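Local coordinates for flagellar biosynthesis protein FlhF (Bacillus subtilis, PDB 2PX0) that binds GTP as a homodimeric GTPase of the signal-recognition-particle family and is necessary for building the bacterial flagellum, at residues A[216-222]-A[242-248]; A[268-272]-A[282-286]. Residue numbers count along the deposited sequence, not the author numbering.

Contact 1 and contact 2 are joined through neighbouring strands of the same parallel sheet: strand 243-247 is the second partner of contact 1, and 271-272, the next strand out, is the first partner of contact 2. Contact 1 is core, with 743 Å² buried, ladder hydrogen bonds between parallel strands, aliphatic and aromatic side chains on both faces, and the nucleotide at its C-terminal end. Contact 2 is partly buried and half as large, 369 Å²; a single antiparallel bridge ties the edge strand to an irregular segment, with T284 exposed to solvent. The two join directly, G270 N lying 2.7 Å from Y244 O and F246 N 3.2 Å from F271 O, both probable hydrogen bonds.

Contact 1: residues A[216-222]-A[242-248]; sequences SFLVLSA and NQYIFTK. With GNP (phosphoaminophosphonic acid-guanylate ester), chain J.
Strands 216-221 and 243-247 run parallel, 4.7 Å apart at closest with axes at 25°, in register F217–Q243 through S221–T247. Start at N242, whose N bonds S216 O weakly (3.3 Å). Q243 CB lies 3.5 Å from F217 CE1, while its amide end leads away to K98 O. Y244, on the face of L218, L220 and F246, puts CE1 3.4 Å from L218 CD2, which meets the ring edge. I245 (mt), on the other face, has CD1 3.6 Å from F217 CB and CB 3.8 Å from V219 CG2; its N bonds L218 O (3.0 Å) and its O accepts L220 N (2.9 Å). F246 CE1 lies 4.0 Å from L220 CB. T247 N bonds L220 O (3.1 Å), and A222 N bonds T247 O (2.9 Å). K248 (phi/psi 54/33) bonds T273 OG1 and, weakly, GNP O6 (3.5 Å) through N; its less surely placed NZ bonds GNP O4' (3.2 Å), G115 O and T114 OG1 of the second subunit. T247 and K248 open a TKID sequence consistent with the guanine-recognition (G4) motif of SRP GTPases. Helix 226-232 completes the beta-alpha-beta unit; strand 107-112 flanks 216-221, helix 256-263 covers Y244 and F246, and helix 118-132 covers V219, I245 and T247.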
ATOM      1  N   SER A 216      12.241 -18.289   2.889  1.00 60.50           N
ATOM      2  CA  SER A 216      11.789 -16.929   2.569  1.00 58.54           C
ATOM      3  C   SER A 216      10.301 -16.728   2.286  1.00 55.09           C
ATOM      4  O   SER A 216       9.613 -17.635   1.816  1.00 53.06           O
ATOM      5  CB  SER A 216      12.595 -16.386   1.392  1.00 62.39           C
ATOM      6  OG  SER A 216      12.441 -17.218   0.250  1.00 67.98           O
ATOM      7  N   PHE A 217       9.831 -15.508   2.549  1.00 51.41           N
ATOM      8  CA  PHE A 217       8.423 -15.139   2.387  1.00 48.64           C
ATOM      9  C   PHE A 217       8.244 -13.771   1.737  1.00 46.80           C
ATOM     10  O   PHE A 217       8.560 -12.756   2.354  1.00 46.74           O
ATOM     11  CB  PHE A 217       7.757 -15.108   3.758  1.00 47.89           C
ATOM     12  CG  PHE A 217       7.587 -16.460   4.384  1.00 45.13           C
ATOM     13  CD1 PHE A 217       6.498 -17.259   4.048  1.00 43.04           C
ATOM     14  CD2 PHE A 217       8.523 -16.937   5.300  1.00 42.77           C
ATOM     15  CE1 PHE A 217       6.342 -18.503   4.611  1.00 43.13           C
ATOM     16  CE2 PHE A 217       8.383 -18.176   5.869  1.00 41.98           C
ATOM     17  CZ  PHE A 217       7.286 -18.968   5.525  1.00 45.79           C
ATOM     18  N   LEU A 218       7.708 -13.739   0.517  1.00 42.78           N
ATOM     19  CA  LEU A 218       7.516 -12.478  -0.185  1.00 39.48           C
ATOM     20  C   LEU A 218       6.288 -11.738   0.343  1.00 39.43           C
ATOM     21  O   LEU A 218       5.160 -12.201   0.199  1.00 40.68           O
ATOM     22  CB  LEU A 218       7.394 -12.733  -1.685  1.00 37.20           C
ATOM     23  CG  LEU A 218       7.110 -11.505  -2.562  1.00 39.36           C
ATOM     24  CD1 LEU A 218       8.233 -10.479  -2.464  1.00 37.49           C
ATOM     25  CD2 LEU A 218       6.954 -11.953  -3.991  1.00 40.63           C
ATOM     26  N   VAL A 219       6.508 -10.572   0.939  1.00 38.60           N
ATOM     27  CA  VAL A 219       5.417  -9.801   1.520  1.00 40.60           C
ATOM     28  C   VAL A 219       4.774  -8.720   0.655  1.00 40.95           C
ATOM     29  O   VAL A 219       5.383  -7.680   0.396  1.00 44.71           O
ATOM     30  CB  VAL A 219       5.881  -9.159   2.854  1.00 40.50           C
ATOM     31  CG1 VAL A 219       4.850  -8.157   3.361  1.00 39.25           C
ATOM     32  CG2 VAL A 219       6.105 -10.256   3.893  1.00 39.99           C
ATOM     33  N   LEU A 220       3.534  -8.960   0.230  1.00 37.62           N
ATOM     34  CA  LEU A 220       2.803  -7.991  -0.586  1.00 35.07           C
ATOM     35  C   LEU A 220       1.529  -7.630   0.148  1.00 36.60           C
ATOM     36  O   LEU A 220       1.024  -8.439   0.947  1.00 37.08           O
ATOM     37  CB  LEU A 220       2.415  -8.569  -1.943  1.00 32.41           C
ATOM     38  CG  LEU A 220       3.483  -9.070  -2.901  1.00 30.19           C
ATOM     39  CD1 LEU A 220       2.786  -9.523  -4.146  1.00 28.33           C
ATOM     40  CD2 LEU A 220       4.489  -8.001  -3.215  1.00 31.42           C
ATOM     41  N   SER A 221       1.002  -6.435  -0.136  1.00 34.24           N
ATOM     42  CA  SER A 221      -0.207  -5.968   0.504  1.00 33.65           C
ATOM     43  C   SER A 221      -1.447  -6.129  -0.355  1.00 36.46           C
ATOM     44  O   SER A 221      -1.421  -5.862  -1.555  1.00 38.03           O
ATOM     45  CB  SER A 221      -0.063  -4.516   0.891  1.00 32.26           C
ATOM     46  OG  SER A 221      -1.323  -3.991   1.287  1.00 34.45           O
ATOM     47  N   ALA A 222      -2.533  -6.562   0.285  1.00 37.38           N
ATOM     48  CA  ALA A 222      -3.826  -6.785  -0.357  1.00 36.03           C
ATOM     49  C   ALA A 222      -4.468  -5.484  -0.858  1.00 35.93           C
ATOM     50  O   ALA A 222      -5.595  -5.473  -1.361  1.00 38.50           O
ATOM     51  CB  ALA A 222      -4.763  -7.497   0.625  1.00 30.77           C
ATOM     52  N   ASN A 242       9.426 -19.284  -1.070  1.00 59.86           N
ATOM     53  CA  ASN A 242       8.637 -20.434  -0.623  1.00 60.24           C
ATOM     54  C   ASN A 242       7.118 -20.200  -0.635  1.00 60.21           C
ATOM     55  O   ASN A 242       6.361 -20.969  -1.228  1.00 61.21           O
ATOM     56  CB  ASN A 242       9.040 -20.834   0.803  1.00 60.33           C
ATOM     57  CG  ASN A 242      10.517 -21.115   0.942  1.00 62.86           C
ATOM     58  OD1 ASN A 242      11.359 -20.245   0.687  1.00 64.18           O
ATOM     59  ND2 ASN A 242      10.846 -22.335   1.360  1.00 62.71           N
ATOM     60  N   GLN A 243       6.680 -19.142   0.037  1.00 59.49           N
ATOM     61  CA  GLN A 243       5.263 -18.817   0.144  1.00 59.07           C
ATOM     62  C   GLN A 243       5.026 -17.347  -0.135  1.00 59.08           C
ATOM     63  O   GLN A 243       5.895 -16.654  -0.644  1.00 62.02           O
ATOM     64  CB  GLN A 243       4.758 -19.118   1.556  1.00 60.28           C
ATOM     65  CG  GLN A 243       4.829 -20.567   1.973  1.00 59.63           C
ATOM     66  CD  GLN A 243       3.723 -21.375   1.357  1.00 59.88           C
ATOM     67  OE1 GLN A 243       2.537 -21.148   1.635  1.00 56.52           O
ATOM     68  NE2 GLN A 243       4.097 -22.328   0.507  1.00 61.08           N
ATOM     69  N   TYR A 244       3.844 -16.878   0.242  1.00 57.42           N
ATOM     70  CA  TYR A 244       3.442 -15.491   0.050  1.00 53.95           C
ATOM     71  C   TYR A 244       2.728 -14.977   1.299  1.00 52.53           C
ATOM     72  O   TYR A 244       1.982 -15.713   1.958  1.00 52.57           O
ATOM     73  CB  TYR A 244       2.424 -15.390  -1.074  1.00 55.08           C
ATOM     74  CG  TYR A 244       2.918 -15.164  -2.470  1.00 55.23           C
ATOM     75  CD1 TYR A 244       3.810 -14.140  -2.766  1.00 55.50           C
ATOM     76  CD2 TYR A 244       2.354 -15.869  -3.530  1.00 55.35           C
ATOM     77  CE1 TYR A 244       4.114 -13.815  -4.090  1.00 54.22           C
ATOM     78  CE2 TYR A 244       2.651 -15.554  -4.845  1.00 54.58           C
ATOM     79  CZ  TYR A 244       3.524 -14.527  -5.119  1.00 52.54           C
ATOM     80  OH  TYR A 244       3.782 -14.219  -6.425  1.00 51.85           O
ATOM     81  N   ILE A 245       2.921 -13.702   1.604  1.00 49.07           N
ATOM     82  CA  ILE A 245       2.224 -13.106   2.732  1.00 45.19           C
ATOM     83  C   ILE A 245       1.458 -11.874   2.240  1.00 45.18           C
ATOM     84  O   ILE A 245       2.041 -10.901   1.736  1.00 45.78           O
ATOM     85  CB  ILE A 245       3.187 -12.741   3.859  1.00 42.30           C
ATOM     86  CG1 ILE A 245       3.860 -14.018   4.363  1.00 44.06           C
ATOM     87  CG2 ILE A 245       2.428 -12.099   5.002  1.00 40.48           C
ATOM     88  CD1 ILE A 245       4.829 -13.817   5.513  1.00 46.76           C
ATOM     89  N   PHE A 246       0.136 -11.953   2.351  1.00 41.14           N
ATOM     90  CA  PHE A 246      -0.725 -10.873   1.929  1.00 39.36           C
ATOM     91  C   PHE A 246      -1.254 -10.202   3.167  1.00 37.96           C
ATOM     92  O   PHE A 246      -1.936 -10.815   3.978  1.00 35.03           O
ATOM     93  CB  PHE A 246      -1.870 -11.407   1.061  1.00 42.32           C
ATOM     94  CG  PHE A 246      -1.450 -11.727  -0.346  1.00 46.46           C
ATOM     95  CD1 PHE A 246      -1.211 -10.706  -1.267  1.00 47.73           C
ATOM     96  CD2 PHE A 246      -1.219 -13.039  -0.736  1.00 45.51           C
ATOM     97  CE1 PHE A 246      -0.745 -10.990  -2.540  1.00 45.34           C
ATOM     98  CE2 PHE A 246      -0.755 -13.324  -2.009  1.00 44.39           C
ATOM     99  CZ  PHE A 246      -0.516 -12.299  -2.910  1.00 44.82           C
ATOM    100  N   THR A 247      -0.926  -8.928   3.306  1.00 36.39           N
ATOM    101  CA  THR A 247      -1.350  -8.182   4.466  1.00 35.16           C
ATOM    102  C   THR A 247      -2.564  -7.298   4.212  1.00 35.79           C
ATOM    103  O   THR A 247      -3.017  -7.135   3.083  1.00 36.92           O
ATOM    104  CB  THR A 247      -0.220  -7.292   4.953  1.00 34.72           C
ATOM    105  OG1 THR A 247       0.036  -6.298   3.957  1.00 38.36           O
ATOM    106  CG2 THR A 247       1.053  -8.114   5.205  1.00 31.27           C
ATOM    107  N   LYS A 248      -3.097  -6.749   5.292  1.00 34.95           N
ATOM    108  CA  LYS A 248      -4.213  -5.829   5.233  1.00 34.72           C
ATOM    109  C   LYS A 248      -5.471  -6.296   4.504  1.00 36.22           C
ATOM    110  O   LYS A 248      -6.197  -5.477   3.918  1.00 35.65           O
ATOM    111  CB  LYS A 248      -3.713  -4.513   4.633  1.00 35.59           C
ATOM    112  CG  LYS A 248      -2.275  -4.218   5.027  1.00 33.81           C
ATOM    113  CD  LYS A 248      -1.865  -2.810   4.685  1.00 35.69           C
ATOM    114  CE  LYS A 248      -0.496  -2.524   5.292  1.00 38.24           C
ATOM    115  NZ  LYS A 248      -0.070  -1.113   5.133  1.00 36.04           N
TER
HETATM  116  PG  GNP J   1       9.020  -0.861   5.731  1.00 44.64           P
HETATM  117  O1G GNP J   1       8.903   0.614   5.561  1.00 42.09           O
HETATM  118  O2G GNP J   1      10.116  -1.257   6.743  1.00 45.58           O
HETATM  119  O3G GNP J   1       9.203  -1.572   4.438  1.00 42.09           O
HETATM  120  N3B GNP J   1       7.529  -1.210   6.427  1.00 46.35           N
HETATM  121  PB  GNP J   1       7.138  -2.753   6.858  1.00 49.73           P
HETATM  122  O1B GNP J   1       6.937  -3.589   5.689  1.00 47.24           O
HETATM  123  O2B GNP J   1       8.159  -3.163   7.876  1.00 48.35           O
HETATM  124  O3A GNP J   1       5.703  -2.381   7.530  1.00 50.60           O
HETATM  125  PA  GNP J   1       5.366  -2.046   9.006  1.00 51.64           P
HETATM  126  O1A GNP J   1       5.531  -3.246   9.878  1.00 50.55           O
HETATM  127  O2A GNP J   1       6.146  -0.778   9.299  1.00 50.62           O
HETATM  128  O5' GNP J   1       3.890  -1.727   8.952  1.00 47.60           O
HETATM  129  C5' GNP J   1       3.434  -0.612   8.184  1.00 47.87           C
HETATM  130  C4' GNP J   1       2.028  -0.278   8.518  1.00 48.78           C
HETATM  131  O4' GNP J   1       1.046  -1.161   8.088  1.00 48.06           O
HETATM  132  C3' GNP J   1       1.797  -0.100  10.049  1.00 49.14           C
HETATM  133  O3' GNP J   1       1.089   1.109  10.333  1.00 50.38           O
HETATM  134  C2' GNP J   1       0.972  -1.327  10.424  1.00 50.32           C
HETATM  135  O2' GNP J   1       0.137  -1.143  11.526  1.00 52.99           O
HETATM  136  C1' GNP J   1       0.217  -1.552   9.156  1.00 48.36           C
HETATM  137  N9  GNP J   1      -0.166  -2.977   9.033  1.00 43.97           N
HETATM  138  C8  GNP J   1       0.771  -4.092   8.931  1.00 43.88           C
HETATM  139  N7  GNP J   1       0.115  -5.220   8.840  1.00 44.02           N
HETATM  140  C5  GNP J   1      -1.306  -4.812   8.883  1.00 42.17           C
HETATM  141  C6  GNP J   1      -2.506  -5.632   8.818  1.00 43.61           C
HETATM  142  O6  GNP J   1      -2.607  -6.792   8.722  1.00 42.46           O
HETATM  143  N1  GNP J   1      -3.652  -4.846   8.886  1.00 47.50           N
HETATM  144  C2  GNP J   1      -3.513  -3.466   9.000  1.00 47.13           C
HETATM  145  N2  GNP J   1      -4.800  -2.841   9.048  1.00 46.55           N
HETATM  146  N3  GNP J   1      -2.504  -2.689   9.064  1.00 44.29           N
HETATM  147  C4  GNP J   1      -1.394  -3.468   8.994  1.00 41.90           C

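Contact 2: residues A[268-272]-A[282-286]; sequences GVGFM and IQTVS
The backbone bonds set the register: M272 and Q283 form one antiparallel hydrogen-bonded pair, CA to CA 5.3 Å, with M272 N to Q283 O at 3.0 Å and Q283 N to M272 O at 2.8 Å. Both residues are extended (phi/psi −144/144 and −160/176). The same Q283 O also receives a CA-H...O contact from F271 CA, 3.5 Å away. One side-chain bond is added, and it is weak: T284 OG1 to G270 O, 3.4 Å; the main partner of that hydroxyl is Q100 NE2, to which it is hydrogen-bonded. In the fold, 271-272 is the outermost strand on this side of the chain's parallel sheet, beside 243-247, and the chain doubles back after it so that 282-286 lies antiparallel to it before helix 287-294 begins. S286, chi1 p, is the N-cap of that helix, its OG bonded to G289 N. Apolar packing falls into two groups. Beside the bridge, I282 (tp) sets CD1 3.9 Å from F271 CB. Further along, V285 (chi1 m) puts CG1 3.4 Å from M272 CE and CG2 3.5 Å from V269 CG2; M293 of helix 287-294 touches both M272 and V285.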
ATOM      1  N   GLY A 268       1.690 -20.837  -3.303  1.00 45.57           N
ATOM      2  CA  GLY A 268       0.500 -20.269  -2.694  1.00 48.29           C
ATOM      3  C   GLY A 268       0.788 -19.286  -1.565  1.00 49.92           C
ATOM      4  O   GLY A 268       1.891 -18.739  -1.458  1.00 50.29           O
ATOM      5  N   VAL A 269      -0.201 -19.047  -0.713  1.00 49.27           N
ATOM      6  CA  VAL A 269       0.015 -18.119   0.381  1.00 49.78           C
ATOM      7  C   VAL A 269       0.317 -18.853   1.683  1.00 49.68           C
ATOM      8  O   VAL A 269      -0.295 -19.878   2.007  1.00 50.38           O
ATOM      9  CB  VAL A 269      -1.213 -17.169   0.596  1.00 50.88           C
ATOM     10  CG1 VAL A 269      -1.977 -16.987  -0.726  1.00 48.73           C
ATOM     11  CG2 VAL A 269      -2.127 -17.701   1.701  1.00 49.67           C
ATOM     12  N   GLY A 270       1.285 -18.330   2.418  1.00 48.04           N
ATOM     13  CA  GLY A 270       1.625 -18.923   3.691  1.00 46.67           C
ATOM     14  C   GLY A 270       0.749 -18.245   4.722  1.00 45.48           C
ATOM     15  O   GLY A 270      -0.068 -18.876   5.379  1.00 46.88           O
ATOM     16  N   PHE A 271       0.884 -16.932   4.815  1.00 43.28           N
ATOM     17  CA  PHE A 271       0.122 -16.159   5.774  1.00 40.46           C
ATOM     18  C   PHE A 271      -0.678 -14.979   5.205  1.00 39.17           C
ATOM     19  O   PHE A 271      -0.467 -14.523   4.077  1.00 39.08           O
ATOM     20  CB  PHE A 271       1.089 -15.655   6.843  1.00 41.34           C
ATOM     21  CG  PHE A 271       1.771 -16.755   7.582  1.00 43.18           C
ATOM     22  CD1 PHE A 271       1.107 -17.446   8.595  1.00 43.12           C
ATOM     23  CD2 PHE A 271       3.048 -17.167   7.218  1.00 44.14           C
ATOM     24  CE1 PHE A 271       1.706 -18.531   9.223  1.00 42.88           C
ATOM     25  CE2 PHE A 271       3.655 -18.259   7.849  1.00 42.13           C
ATOM     26  CZ  PHE A 271       2.983 -18.935   8.844  1.00 41.79           C
ATOM     27  N   MET A 272      -1.615 -14.504   6.010  1.00 35.73           N
ATOM     28  CA  MET A 272      -2.435 -13.360   5.668  1.00 35.49           C
ATOM     29  C   MET A 272      -2.631 -12.651   7.003  1.00 37.70           C
ATOM     30  O   MET A 272      -2.743 -13.299   8.036  1.00 38.51           O
ATOM     31  CB  MET A 272      -3.789 -13.780   5.084  1.00 33.93           C
ATOM     32  CG  MET A 272      -3.734 -14.373   3.668  1.00 34.13           C
ATOM     33  SD  MET A 272      -5.209 -13.966   2.673  1.00 31.54           S
ATOM     34  CE  MET A 272      -6.459 -14.471   3.773  1.00 35.11           C
ATOM     35  N   ILE A 282      -3.300 -12.290  12.626  1.00 53.02           N
ATOM     36  CA  ILE A 282      -2.557 -13.055  11.631  1.00 51.69           C
ATOM     37  C   ILE A 282      -3.311 -14.360  11.443  1.00 52.47           C
ATOM     38  O   ILE A 282      -3.954 -14.836  12.374  1.00 53.07           O
ATOM     39  CB  ILE A 282      -1.136 -13.351  12.096  1.00 50.91           C
ATOM     40  CG1 ILE A 282      -0.421 -14.179  11.044  1.00 50.02           C
ATOM     41  CG2 ILE A 282      -1.161 -14.092  13.413  1.00 53.61           C
ATOM     42  CD1 ILE A 282      -0.362 -13.503   9.720  1.00 50.89           C
ATOM     43  N   GLN A 283      -3.248 -14.934  10.244  1.00 53.58           N
ATOM     44  CA  GLN A 283      -3.979 -16.170   9.955  1.00 51.79           C
ATOM     45  C   GLN A 283      -3.465 -16.936   8.764  1.00 50.50           C
ATOM     46  O   GLN A 283      -2.577 -16.484   8.051  1.00 49.87           O
ATOM     47  CB  GLN A 283      -5.445 -15.866   9.695  1.00 51.12           C
ATOM     48  CG  GLN A 283      -5.637 -14.846   8.622  1.00 54.43           C
ATOM     49  CD  GLN A 283      -7.079 -14.723   8.192  1.00 57.30           C
ATOM     50  OE1 GLN A 283      -7.637 -15.655   7.614  1.00 59.79           O
ATOM     51  NE2 GLN A 283      -7.696 -13.573   8.471  1.00 56.76           N
ATOM     52  N   THR A 284      -4.069 -18.099   8.543  1.00 51.72           N
ATOM     53  CA  THR A 284      -3.696 -18.980   7.438  1.00 52.63           C
ATOM     54  C   THR A 284      -4.926 -19.440   6.633  1.00 52.36           C
ATOM     55  O   THR A 284      -6.006 -19.628   7.197  1.00 54.11           O
ATOM     56  CB  THR A 284      -2.952 -20.190   7.976  1.00 51.16           C
ATOM     57  OG1 THR A 284      -2.330 -20.872   6.893  1.00 55.25           O
ATOM     58  CG2 THR A 284      -3.910 -21.128   8.675  1.00 54.65           C
ATOM     59  N   VAL A 285      -4.773 -19.616   5.320  1.00 52.10           N
ATOM     60  CA  VAL A 285      -5.901 -20.019   4.475  1.00 52.01           C
ATOM     61  C   VAL A 285      -5.532 -21.073   3.452  1.00 51.86           C
ATOM     62  O   VAL A 285      -4.359 -21.274   3.157  1.00 53.14           O
ATOM     63  CB  VAL A 285      -6.486 -18.819   3.692  1.00 52.66           C
ATOM     64  CG1 VAL A 285      -6.854 -17.709   4.649  1.00 56.79           C
ATOM     65  CG2 VAL A 285      -5.483 -18.316   2.681  1.00 50.34           C
ATOM     66  N   SER A 286      -6.556 -21.718   2.898  1.00 51.44           N
ATOM     67  CA  SER A 286      -6.400 -22.762   1.883  1.00 49.62           C
ATOM     68  C   SER A 286      -6.966 -22.314   0.525  1.00 48.08           C
ATOM     69  O   SER A 286      -7.838 -21.453   0.459  1.00 45.96           O
ATOM     70  CB  SER A 286      -7.163 -24.005   2.320  1.00 50.57           C
ATOM     71  OG  SER A 286      -8.560 -23.739   2.338  1.00 51.54           O
TER